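Local coordinates for DNA repair protein RAD2 (Saccharomyces cerevisiae, PDB 4Q0W), which cuts single-stranded DNA as an endonuclease and is essential for the incision step in the excision repair of DNA damaged by UV light, bulky adducts or cross-linking agents, at residues Ile61-Leu65 / Leu157-Ile163; His53-Phe58 / Glu153-Leu157; Glu235-Leu240 / Ser256-Ile260; Ile8-Thr12 / Ile222-Leu228. The contacts are given in a common frame with arbitrary orientation. Where two conformers were deposited one is given. Residues are numbered along the deposited sequence.

Contact 1. Residues Ile61-Leu65 / Leu157-Ile163; sequences ICKLL and LLSRFGI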
# COMPACT_ATOMS: atom_id res chain seq x y z
N ILE A 61 21.92 -19.82 -22.71
CA ILE A 61 23.28 -19.93 -23.24
C ILE A 61 23.29 -19.52 -24.72
O ILE A 61 24.18 -18.80 -25.17
CB ILE A 61 23.82 -21.37 -23.10
CG1 ILE A 61 24.17 -21.67 -21.64
CG2 ILE A 61 25.04 -21.59 -24.00
CD1 ILE A 61 24.39 -23.17 -21.36
N CYS A 62 22.28 -19.97 -25.46
CA CYS A 62 22.21 -19.67 -26.88
C CYS A 62 22.01 -18.16 -27.10
O CYS A 62 22.58 -17.60 -28.02
CB CYS A 62 21.09 -20.48 -27.54
SG CYS A 62 21.50 -22.26 -27.68
N LYS A 63 21.21 -17.52 -26.25
CA LYS A 63 20.98 -16.08 -26.37
C LYS A 63 22.30 -15.33 -26.19
O LYS A 63 22.64 -14.48 -27.01
CB LYS A 63 19.92 -15.61 -25.37
CG LYS A 63 19.57 -14.11 -25.51
CD LYS A 63 18.33 -13.73 -24.69
CE LYS A 63 18.06 -12.23 -24.73
NZ LYS A 63 16.86 -11.84 -23.94
N LEU A 64 23.04 -15.68 -25.14
CA LEU A 64 24.35 -15.08 -24.90
C LEU A 64 25.29 -15.28 -26.09
O LEU A 64 25.95 -14.34 -26.55
CB LEU A 64 24.98 -15.66 -23.62
CG LEU A 64 24.23 -15.41 -22.30
CD1 LEU A 64 24.81 -16.22 -21.15
CD2 LEU A 64 24.22 -13.93 -21.94
N LEU A 65 25.35 -16.51 -26.60
CA LEU A 65 26.27 -16.82 -27.68
C LEU A 65 25.84 -16.12 -28.97
O LEU A 65 26.69 -15.67 -29.75
CB LEU A 65 26.40 -18.33 -27.88
CG LEU A 65 27.18 -19.08 -26.80
CD1 LEU A 65 27.33 -20.58 -27.14
CD2 LEU A 65 28.55 -18.44 -26.54
N LEU A 157 26.56 -29.48 -19.57
CA LEU A 157 26.10 -28.72 -20.72
C LEU A 157 27.04 -27.56 -21.00
O LEU A 157 27.51 -27.38 -22.14
CB LEU A 157 24.67 -28.22 -20.49
CG LEU A 157 24.04 -27.38 -21.60
CD1 LEU A 157 24.00 -28.14 -22.92
CD2 LEU A 157 22.66 -26.94 -21.20
N LEU A 158 27.33 -26.78 -19.95
CA LEU A 158 28.25 -25.65 -20.06
C LEU A 158 29.60 -26.06 -20.67
O LEU A 158 30.11 -25.38 -21.57
CB LEU A 158 28.46 -25.00 -18.70
CG LEU A 158 27.33 -24.07 -18.26
CD1 LEU A 158 27.46 -23.69 -16.78
CD2 LEU A 158 27.30 -22.81 -19.15
N SER A 159 30.16 -27.17 -20.22
CA SER A 159 31.48 -27.55 -20.71
C SER A 159 31.44 -28.06 -22.16
O SER A 159 32.38 -27.82 -22.92
CB SER A 159 32.16 -28.54 -19.77
OG SER A 159 31.52 -29.80 -19.80
N ARG A 160 30.36 -28.72 -22.55
CA ARG A 160 30.20 -29.12 -23.96
C ARG A 160 30.01 -27.90 -24.88
O ARG A 160 30.26 -27.99 -26.09
CB ARG A 160 29.04 -30.12 -24.11
CG ARG A 160 29.26 -31.41 -23.31
CD ARG A 160 28.16 -32.45 -23.55
NE ARG A 160 28.37 -33.65 -22.73
CZ ARG A 160 27.96 -34.88 -23.03
NH1 ARG A 160 27.31 -35.12 -24.16
NH2 ARG A 160 28.21 -35.87 -22.19
N PHE A 161 29.57 -26.78 -24.30
CA PHE A 161 29.50 -25.51 -25.03
C PHE A 161 30.87 -24.83 -25.02
O PHE A 161 31.07 -23.82 -25.70
CB PHE A 161 28.50 -24.56 -24.38
CG PHE A 161 27.13 -24.57 -25.01
CD1 PHE A 161 26.92 -24.00 -26.26
CD2 PHE A 161 26.05 -25.12 -24.33
CE1 PHE A 161 25.66 -24.00 -26.83
CE2 PHE A 161 24.78 -25.12 -24.89
CZ PHE A 161 24.58 -24.55 -26.14
N GLY A 162 31.81 -25.37 -24.25
CA GLY A 162 33.10 -24.73 -24.08
C GLY A 162 33.05 -23.46 -23.23
O GLY A 162 33.93 -22.60 -23.33
N ILE A 163 32.03 -23.36 -22.37
CA ILE A 163 31.86 -22.18 -21.51
C ILE A 163 32.41 -22.43 -20.11
O ILE A 163 32.00 -23.36 -19.42
CB ILE A 163 30.39 -21.75 -21.43
CG1 ILE A 163 29.89 -21.30 -22.81
CG2 ILE A 163 30.18 -20.61 -20.42
CD1 ILE A 163 28.39 -21.20 -22.89
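A Schellman motif at the C-terminal end of helix 148-160 shapes one side of this contact, part of the hydrophobic core of the Rossmann-like domain. Ile-163 N bonds to Leu-158 O at 2.9 Å and Gly-162 N to Ser-159 O at 2.8 Å. The positive phi of Gly-162 is easy for a residue without a side chain. Phe-161 faces helix 52-66 from just before the turn at Gly-162, which lets Ile-163 face it as well. The ring of Phe-161 receives Ile-61 in a CH-pi contact: CG2 of Ile-61 lies 3.5 Å from the ring centroid, almost on the ring normal. Cys-62 SG approaches the same ring obliquely, 4.1 Å from Phe-161 CZ, and Leu-65 CD1 comes within 3.6 Å of Phe-161 CD1. Ile-61 fits here because its two arms diverge: CG2 also meets Ile-163 CD1 at 3.6 Å, while CD1 reaches Leu-158 CD2 at 3.7 Å. No hydrogen bond crosses. Phe-73 of strand 70-75 meets Ile-61 and Leu-158, and Leu-358 of helix 351-361 touches Phe-161. Two helices side by side over the parallel part of a mixed sheet, one turning into edge strand 165-167, are typical of the alpha/beta Rossmann-like fold.

Contact 2. Residues His53-Phe58 / Glu153-Leu157; sequences HITGFF and EVQEL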
# COMPACT_ATOMS: atom_id res chain seq x y z
N HIS A 53 15.38 -27.46 -16.25
CA HIS A 53 16.65 -26.80 -15.97
C HIS A 53 17.60 -26.90 -17.18
O HIS A 53 18.39 -25.99 -17.43
CB HIS A 53 17.31 -27.40 -14.74
CG HIS A 53 17.66 -28.85 -14.89
ND1 HIS A 53 16.71 -29.83 -15.12
CD2 HIS A 53 18.85 -29.49 -14.84
CE1 HIS A 53 17.31 -31.01 -15.21
NE2 HIS A 53 18.61 -30.83 -15.04
N ILE A 54 17.52 -28.01 -17.91
CA ILE A 54 18.33 -28.18 -19.11
C ILE A 54 17.80 -27.28 -20.23
O ILE A 54 18.57 -26.56 -20.86
CB ILE A 54 18.35 -29.64 -19.60
CG1 ILE A 54 18.84 -30.56 -18.48
CG2 ILE A 54 19.22 -29.79 -20.86
CD1 ILE A 54 20.30 -30.40 -18.16
N THR A 55 16.49 -27.34 -20.46
CA THR A 55 15.86 -26.51 -21.47
C THR A 55 16.14 -25.03 -21.19
O THR A 55 16.50 -24.27 -22.09
CB THR A 55 14.33 -26.74 -21.49
OG1 THR A 55 14.06 -28.11 -21.80
CG2 THR A 55 13.66 -25.86 -22.54
N GLY A 56 15.98 -24.63 -19.92
CA GLY A 56 16.18 -23.26 -19.50
C GLY A 56 17.61 -22.79 -19.72
O GLY A 56 17.83 -21.76 -20.36
N PHE A 57 18.57 -23.54 -19.20
CA PHE A 57 19.98 -23.19 -19.39
C PHE A 57 20.35 -23.13 -20.86
O PHE A 57 21.02 -22.19 -21.29
CB PHE A 57 20.90 -24.17 -18.67
CG PHE A 57 21.28 -23.73 -17.28
CD1 PHE A 57 20.39 -23.90 -16.22
CD2 PHE A 57 22.53 -23.18 -17.02
CE1 PHE A 57 20.74 -23.51 -14.94
CE2 PHE A 57 22.89 -22.79 -15.74
CZ PHE A 57 21.99 -22.96 -14.70
N PHE A 58 19.90 -24.13 -21.64
CA PHE A 58 20.25 -24.17 -23.07
C PHE A 58 19.81 -22.90 -23.81
O PHE A 58 20.58 -22.32 -24.58
CB PHE A 58 19.67 -25.43 -23.74
CG PHE A 58 20.07 -25.59 -25.19
CD1 PHE A 58 19.32 -25.02 -26.21
CD2 PHE A 58 21.20 -26.34 -25.54
CE1 PHE A 58 19.69 -25.17 -27.56
CE2 PHE A 58 21.57 -26.49 -26.88
CZ PHE A 58 20.81 -25.90 -27.88
N GLU A 153 24.52 -31.65 -14.24
CA GLU A 153 23.98 -31.68 -15.60
C GLU A 153 24.16 -30.36 -16.34
O GLU A 153 24.62 -30.33 -17.49
CB GLU A 153 22.49 -32.06 -15.57
CG GLU A 153 22.25 -33.58 -15.48
CD GLU A 153 20.84 -33.93 -15.00
OE1 GLU A 153 20.54 -35.13 -14.92
OE2 GLU A 153 20.05 -33.00 -14.71
N VAL A 154 23.79 -29.26 -15.70
CA VAL A 154 23.91 -27.96 -16.35
C VAL A 154 25.39 -27.63 -16.53
O VAL A 154 25.78 -27.02 -17.52
CB VAL A 154 23.14 -26.82 -15.61
CG1 VAL A 154 21.67 -27.14 -15.56
CG2 VAL A 154 23.68 -26.62 -14.21
N GLN A 155 26.23 -28.09 -15.60
CA GLN A 155 27.65 -27.83 -15.75
C GLN A 155 28.26 -28.67 -16.88
O GLN A 155 29.19 -28.23 -17.56
CB GLN A 155 28.39 -28.03 -14.43
CG GLN A 155 28.06 -26.93 -13.41
CD GLN A 155 28.53 -27.27 -12.01
OE1 GLN A 155 29.02 -28.38 -11.75
NE2 GLN A 155 28.39 -26.32 -11.10
N GLU A 156 27.73 -29.87 -17.10
CA GLU A 156 28.17 -30.69 -18.23
C GLU A 156 27.78 -29.99 -19.53
O GLU A 156 28.57 -29.92 -20.46
CB GLU A 156 27.56 -32.09 -18.16
CG GLU A 156 27.90 -33.00 -19.35
CD GLU A 156 29.38 -33.29 -19.47
OE1 GLU A 156 30.08 -33.26 -18.44
OE2 GLU A 156 29.85 -33.53 -20.61
N LEU A 157 26.56 -29.48 -19.57
CA LEU A 157 26.10 -28.72 -20.72
C LEU A 157 27.04 -27.56 -21.00
O LEU A 157 27.51 -27.38 -22.14
CB LEU A 157 24.67 -28.22 -20.49
CG LEU A 157 24.04 -27.38 -21.60
CD1 LEU A 157 24.00 -28.14 -22.92
CD2 LEU A 157 22.66 -26.94 -21.20
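Val-154 sits over the face of the Phe-57 ring, its CB 3.8 Å from the ring centroid and 5° off the normal, a CH-pi contact; Val-154 CG1 approaches Phe-57 CD1 to 3.5 Å. A short beta-branched residue suits this position, since the CA atoms of Ile-54 and Val-154 are just 6.2 Å apart. The same CG1 of Val-154 touches His-53 CD2 at 3.7 Å. One turn further on, Leu-157 rests CD2 against Phe-57 CB (4.1 Å) and Phe-58 CB (4.2 Å). At the other end the interface becomes polar: His-53 NE2 donates a short hydrogen bond to Glu-153 OE2, 2.6 Å long. The imidazole gives a ring NH to the carboxylate while its CD2 edge still packs on Val-154; Glu-153 CB, in turn, packs on Ile-54 CD1 at 3.8 Å. The short helical segments run in roughly the same direction, 34° apart, with axes 10.0 Å from each other. Phe-73 and Phe-75 of strand 70-75 touch Phe-57, and Phe-75 also meets Val-154. Helix 52-66 lies between parallel strands 25-29 and 70-75, and helix 148-160 between 70-75 and 165-167, so two beta-alpha-beta crossover helices of the Rossmann-like fold pack together here.

Contact 3. Residues Glu235-Leu240 / Ser256-Ile260; sequences ELAQLL and SIEVI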
# COMPACT_ATOMS: atom_id res chain seq x y z
N GLU A 235 24.34 0.47 4.40
CA GLU A 235 23.55 0.96 5.53
C GLU A 235 22.07 1.02 5.19
O GLU A 235 21.22 0.79 6.06
CB GLU A 235 24.07 2.32 6.03
CG GLU A 235 25.49 2.25 6.63
CD GLU A 235 25.74 3.36 7.67
OE1 GLU A 235 25.15 4.46 7.54
OE2 GLU A 235 26.52 3.12 8.62
N LEU A 236 21.75 1.34 3.94
CA LEU A 236 20.37 1.18 3.45
C LEU A 236 19.84 -0.25 3.66
O LEU A 236 18.68 -0.45 4.03
CB LEU A 236 20.28 1.54 1.97
CG LEU A 236 20.21 2.99 1.53
CD1 LEU A 236 20.24 3.06 -0.02
CD2 LEU A 236 18.93 3.67 2.09
N ALA A 237 20.69 -1.24 3.42
CA ALA A 237 20.28 -2.63 3.61
C ALA A 237 19.76 -2.83 5.04
O ALA A 237 18.78 -3.53 5.27
CB ALA A 237 21.43 -3.57 3.31
N GLN A 238 20.41 -2.16 5.99
CA GLN A 238 20.03 -2.31 7.39
C GLN A 238 18.76 -1.56 7.78
O GLN A 238 18.28 -1.67 8.91
CB GLN A 238 21.20 -1.91 8.30
CG GLN A 238 22.35 -2.90 8.17
CD GLN A 238 23.63 -2.37 8.75
OE1 GLN A 238 23.82 -2.36 9.96
NE2 GLN A 238 24.53 -1.92 7.87
N LEU A 239 18.22 -0.78 6.85
CA LEU A 239 16.91 -0.17 7.07
C LEU A 239 15.85 -0.97 6.32
O LEU A 239 14.79 -1.32 6.87
CB LEU A 239 16.91 1.29 6.60
CG LEU A 239 17.90 2.20 7.34
CD1 LEU A 239 17.95 3.58 6.69
CD2 LEU A 239 17.57 2.29 8.83
N LEU A 240 16.15 -1.26 5.06
CA LEU A 240 15.22 -1.89 4.13
C LEU A 240 15.11 -3.40 4.36
O LEU A 240 14.04 -3.98 4.14
CB LEU A 240 15.70 -1.65 2.69
CG LEU A 240 15.64 -0.19 2.24
CD1 LEU A 240 16.36 0.00 0.91
CD2 LEU A 240 14.18 0.21 2.13
N SER A 256 13.81 5.31 4.18
CA SER A 256 15.20 4.88 4.34
C SER A 256 16.15 5.86 3.66
O SER A 256 17.18 6.24 4.23
CB SER A 256 15.40 3.47 3.78
OG SER A 256 14.60 2.55 4.50
N ILE A 257 15.79 6.28 2.45
CA ILE A 257 16.57 7.29 1.74
C ILE A 257 16.61 8.59 2.56
O ILE A 257 17.67 9.22 2.67
CB ILE A 257 16.01 7.56 0.32
CG1 ILE A 257 16.33 6.38 -0.59
CG2 ILE A 257 16.64 8.82 -0.30
CD1 ILE A 257 17.82 6.17 -0.80
N GLU A 258 15.48 8.98 3.15
CA GLU A 258 15.44 10.20 3.96
C GLU A 258 16.40 10.12 5.14
O GLU A 258 17.12 11.08 5.43
CB GLU A 258 14.02 10.47 4.46
CG GLU A 258 13.07 10.99 3.39
CD GLU A 258 11.63 11.06 3.86
OE1 GLU A 258 11.36 10.69 5.03
OE2 GLU A 258 10.76 11.48 3.07
N VAL A 259 16.40 8.97 5.83
CA VAL A 259 17.31 8.78 6.96
C VAL A 259 18.78 8.97 6.57
O VAL A 259 19.55 9.67 7.25
CB VAL A 259 17.11 7.38 7.59
CG1 VAL A 259 18.27 7.02 8.50
CG2 VAL A 259 15.79 7.33 8.36
N ILE A 260 19.19 8.35 5.47
CA ILE A 260 20.58 8.47 5.03
C ILE A 260 20.89 9.92 4.64
O ILE A 260 21.95 10.45 4.97
CB ILE A 260 20.88 7.52 3.86
CG1 ILE A 260 20.64 6.08 4.28
CG2 ILE A 260 22.31 7.70 3.35
CD1 ILE A 260 21.44 5.65 5.51
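Helices 230-240 and 253-263 meet through side chains whose rotamers bring their ends into the interface. The short segments lie at 138° to each other, with axes 9.8 Å apart. They come closest at Leu-239 and Ser-256, whose CA atoms are 6.0 Å apart, and the small serine suits this spot. With chi1 in the m well, Ser-256 OG hydrogen-bonds to Gly-252 O, just before the first residue of the helix, so this buried hydroxyl is satisfied while it packs at 3.4 Å against both Leu-239 CB and Leu-240 CD2. Leu-236, Leu-239 and Leu-240 all adopt the mt rotamer. Leu-236 starts out sideways, but its CD2 reaches Ile-260 CG1 at 3.7 Å and Ile-257 CD1 at 4.0 Å. The CA-to-CB bond of Leu-239 points toward helix 253-263, and its CD1 lies 3.9 Å from Val-259 CG1 and 4.2 Å from Ile-260 CD1. Both isoleucines take the mm rotamer; in Ile-257, whose CA-to-CB bond points away, the chain still brings CD1 back to the interface. Glu-235 contributes CB, 4.3 Å from Ile-260 CD1, while its OE1 bonds to Leu-266 N. Two helices linked by turns near a bound potassium ion and DNA fit the helix-two-turn-helix element of XPG-family nucleases. Helix 266-278 covers one side through Leu-266 and Phe-269, and helix 5-9 meets Leu-240 and Ile-257 through Ile-8.

Contact 4. Residues Ile8-Thr12 / Ile222-Leu228; sequences IAGPT and ILKLLGL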
# COMPACT_ATOMS: atom_id res chain seq x y z
N ILE A 8 14.85 2.16 -5.88
CA ILE A 8 15.73 3.29 -5.64
C ILE A 8 16.73 3.47 -6.79
O ILE A 8 17.00 4.60 -7.21
CB ILE A 8 16.47 3.16 -4.29
CG1 ILE A 8 15.46 3.24 -3.13
CG2 ILE A 8 17.53 4.23 -4.14
CD1 ILE A 8 16.00 2.72 -1.80
N ALA A 9 17.27 2.37 -7.31
CA ALA A 9 18.29 2.47 -8.37
C ALA A 9 17.71 2.62 -9.78
O ALA A 9 18.38 3.11 -10.69
CB ALA A 9 19.25 1.28 -8.30
N GLY A 10 16.45 2.19 -9.94
CA GLY A 10 15.76 2.19 -11.22
C GLY A 10 15.98 3.40 -12.12
O GLY A 10 16.44 3.23 -13.26
N PRO A 11 15.70 4.62 -11.62
CA PRO A 11 15.83 5.79 -12.49
C PRO A 11 17.24 6.05 -12.98
O PRO A 11 17.39 6.90 -13.85
CB PRO A 11 15.34 6.96 -11.61
CG PRO A 11 15.39 6.46 -10.22
CD PRO A 11 15.16 4.97 -10.29
N THR A 12 18.24 5.33 -12.48
CA THR A 12 19.59 5.51 -13.04
C THR A 12 19.88 4.50 -14.15
O THR A 12 20.96 4.51 -14.73
CB THR A 12 20.66 5.39 -11.97
OG1 THR A 12 20.75 4.01 -11.56
CG2 THR A 12 20.33 6.29 -10.75
N ILE A 222 25.07 5.61 -9.76
CA ILE A 222 24.30 5.57 -8.53
C ILE A 222 24.87 6.62 -7.56
O ILE A 222 24.13 7.37 -6.96
CB ILE A 222 24.30 4.17 -7.91
CG1 ILE A 222 23.45 3.22 -8.76
CG2 ILE A 222 23.79 4.21 -6.46
CD1 ILE A 222 23.50 1.77 -8.31
N LEU A 223 26.20 6.66 -7.46
CA LEU A 223 26.90 7.66 -6.64
C LEU A 223 26.60 9.08 -7.13
O LEU A 223 26.09 9.90 -6.37
CB LEU A 223 28.41 7.42 -6.69
CG LEU A 223 29.28 7.75 -5.47
CD1 LEU A 223 30.65 8.23 -5.91
CD2 LEU A 223 28.64 8.75 -4.50
N LYS A 224 26.91 9.35 -8.40
CA LYS A 224 26.72 10.68 -8.96
C LYS A 224 25.29 11.15 -8.94
O LYS A 224 25.02 12.31 -8.64
CB LYS A 224 27.25 10.75 -10.40
CG LYS A 224 28.75 10.82 -10.50
CD LYS A 224 29.21 10.78 -11.96
CE LYS A 224 30.72 10.66 -12.07
NZ LYS A 224 31.16 10.45 -13.47
N LEU A 225 24.34 10.28 -9.28
CA LEU A 225 22.96 10.73 -9.40
C LEU A 225 22.14 10.60 -8.12
O LEU A 225 21.18 11.36 -7.91
CB LEU A 225 22.26 10.00 -10.55
CG LEU A 225 23.03 9.99 -11.87
CD1 LEU A 225 22.26 9.23 -12.95
CD2 LEU A 225 23.35 11.42 -12.32
N LEU A 226 22.49 9.65 -7.26
CA LEU A 226 21.69 9.42 -6.05
C LEU A 226 22.45 9.77 -4.78
O LEU A 226 21.86 9.84 -3.69
CB LEU A 226 21.20 7.97 -6.00
CG LEU A 226 20.25 7.54 -7.11
CD1 LEU A 226 20.02 6.04 -7.06
CD2 LEU A 226 18.93 8.29 -6.99
N GLY A 227 23.75 9.99 -4.90
CA GLY A 227 24.55 10.36 -3.76
C GLY A 227 24.82 9.17 -2.88
O GLY A 227 25.14 9.34 -1.71
N LEU A 228 24.71 7.96 -3.43
CA LEU A 228 24.89 6.75 -2.63
C LEU A 228 26.19 6.05 -2.96
O LEU A 228 26.41 5.64 -4.11
CB LEU A 228 23.71 5.78 -2.83
CG LEU A 228 22.34 6.34 -2.42
CD1 LEU A 228 21.20 5.38 -2.77
CD2 LEU A 228 22.34 6.66 -0.93
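This is an apolar packing contact between the N-terminal helix 5-9, with the 3-10 turn that follows it, and the C-terminal end of helix 219-226, joining the N-domain to the I-domain. Leu-226 CD1 is its hub, lying 3.3 Å from Ile-8 O, 4.2 Å from Ala-9 CA and 3.7 Å from Thr-12 CG2. Thr-12 is two-faced in a useful way. With chi1 near +60°, its OG1 donates to Ala-9 O at 2.7 Å, the same carbonyl that accepts Thr-12 N at 2.9 Å, so the hydroxyl is spent within the turn and the methyl CG2 faces Leu-225 CD1 at 4.1 Å. In the XPG/RAD2 nuclease core the N- and I-domains together build one Rossmann-like fold, and here its first helix rests on the helix that follows strand 213-218. Gly-227, with positive phi, ends that helix and lets Leu-228 turn back toward the interface, where its CD1 meets Ile-8 CG2 at 4.1 Å. Compact Ala-9 leaves room for Ile-222, the two touching at 4.3 Å between Ala-9 CB and Ile-222 CD1. Beyond this pair of segments, Ile-8 packs on Ile-257 and Leu-240, and Leu-228 on Leu-236 and Ile-257.

In the fold
From the N terminus, residues 8-12 open contact 4, which closes at 222-228 and so spans most of the Rossmann-like core. Within that loop, helix 52-66 begins contacts 2 and 1; both are completed by helix 148-160 and its C-terminal turn, in the same order, so the two loops cross. They share Leu-157 and touch where Phe-161 CZ meets Phe-58 CE2 at 3.7 Å. Contact 3 follows in series, a short loop from 235-240 to 256-260 that adjoins contact 4 through Leu-236 and Leu-228. It lies about 40 Å, centre to centre, from contact 1, on the opposite side of the chain's centre. Contacts 1, 2 and 4 join N-domain to I-domain; contact 3 lies within the I-domain.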